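AcrH (Aeromonas hydrophila, PDB 3WXX) probably acts as a type III secretion chaperone that binds the translocator AopB and keeps it ready for assembly of the translocon. Local coordinates at residues F76-A79 with I80-Y83. The protein carries 1 engineered substitution. Numbering follows the deposited sequence.
Sequences FRLA and IDSY
F76 O accepts the N-H of I80 over 3.1 Å, with the donor tilted 30° from the carbonyl plane. The I80 side chain lies near the same oxygen, CG1 being 3.3 Å from F76 O; chi1 of -66° sets this branch beside the backbone N, back toward the preceding turn. Both F76 and I80 pack on C103 of helix 95-106.

R77 continues the ladder, its O taking the N-H of D81 at 3.3 Å. Its guanidinium group forms a salt bridge with E109 through NH2, while D81 OD1 bonds to S125 OG of the AopB chain; both side chains therefore find their strongest polar partners outside this turn.

L78 O receives a weak bond from S82 N at 3.3 Å, and S82 OG turns to F63 O in helix 60-72. The side chains of L78 and D81 run at a slant to each other, with L78 CD2 4.0 Å from D81 OD2.

At A79 the fourth bond is nearly straight: Y83 N lies 2.8 Å from A79 O, with an N-H...O angle of 176°. The A79 methyl meets the Y83 ring at CE2, 4.1 Å from CB, and the phenol OH reaches Q71 OE1.

Four successive i to i+4 bonds, the third weak, mark one continuous run of helix 76-89 in an all-helical chaperone, consistent with the tetratricopeptide-repeat fold of class II secretion chaperones. With the carbonyls of F76-A79 and the N-H groups of I80-Y83 paired within the helix, the side chains face helix 60-72, helix 95-106 with its following loop, and the bound translocator, against which L78, I80, D81 and Y83 all pack.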
# COMPACT_ATOMS: atom_id res chain seq x y z
N PHE A 76 1.09 11.66 9.04
CA PHE A 76 0.59 10.51 9.83
C PHE A 76 -0.53 9.71 9.20
O PHE A 76 -0.60 8.49 9.35
CB PHE A 76 0.14 10.98 11.23
CG PHE A 76 1.22 11.70 11.99
CD1 PHE A 76 2.36 11.02 12.41
CD2 PHE A 76 1.11 13.05 12.28
CE1 PHE A 76 3.36 11.68 13.08
CE2 PHE A 76 2.12 13.71 12.96
CZ PHE A 76 3.24 13.02 13.36
N ARG A 77 -1.42 10.41 8.52
CA ARG A 77 -2.59 9.78 7.93
C ARG A 77 -2.15 8.86 6.80
O ARG A 77 -2.65 7.74 6.65
CB ARG A 77 -3.51 10.88 7.40
CG ARG A 77 -4.93 10.54 7.09
CD ARG A 77 -5.67 9.86 8.23
NE ARG A 77 -6.39 10.84 9.03
CZ ARG A 77 -7.13 10.52 10.09
NH1 ARG A 77 -7.22 9.25 10.50
NH2 ARG A 77 -7.77 11.48 10.76
N LEU A 78 -1.26 9.37 5.95
CA LEU A 78 -0.75 8.63 4.81
C LEU A 78 0.12 7.46 5.25
O LEU A 78 0.19 6.45 4.57
CB LEU A 78 0.07 9.55 3.91
CG LEU A 78 -0.63 10.72 3.20
CD1 LEU A 78 0.21 11.26 2.04
CD2 LEU A 78 -2.02 10.36 2.70
N ALA A 79 0.79 7.61 6.38
CA ALA A 79 1.58 6.54 6.96
C ALA A 79 0.70 5.38 7.42
O ALA A 79 1.02 4.21 7.18
CB ALA A 79 2.39 7.08 8.11
N ILE A 80 -0.43 5.70 8.07
CA ILE A 80 -1.40 4.66 8.48
C ILE A 80 -1.89 3.86 7.31
O ILE A 80 -2.02 2.65 7.40
CB ILE A 80 -2.60 5.26 9.18
CG1 ILE A 80 -2.18 5.87 10.52
CG2 ILE A 80 -3.62 4.20 9.46
CD1 ILE A 80 -3.00 7.06 10.97
N ASP A 81 -2.10 4.53 6.18
CA ASP A 81 -2.52 3.84 4.95
C ASP A 81 -1.47 2.80 4.53
O ASP A 81 -1.81 1.71 4.18
CB ASP A 81 -2.67 4.83 3.78
CG ASP A 81 -3.83 5.78 3.92
OD1 ASP A 81 -4.85 5.50 4.60
OD2 ASP A 81 -3.70 6.83 3.27
N SER A 82 -0.20 3.17 4.53
CA SER A 82 0.89 2.25 4.16
C SER A 82 1.13 1.12 5.20
O SER A 82 1.30 -0.05 4.85
CB SER A 82 2.19 3.03 3.98
OG SER A 82 3.11 2.20 3.31
N TYR A 83 1.09 1.49 6.47
CA TYR A 83 1.16 0.50 7.52
C TYR A 83 -0.04 -0.49 7.45
O TYR A 83 0.13 -1.72 7.64
CB TYR A 83 1.20 1.19 8.88
CG TYR A 83 2.44 1.96 9.16
CD1 TYR A 83 3.67 1.59 8.62
CD2 TYR A 83 2.41 3.05 10.01
CE1 TYR A 83 4.84 2.30 8.91
CE2 TYR A 83 3.57 3.77 10.30
CZ TYR A 83 4.79 3.38 9.74
OH TYR A 83 5.94 4.05 10.02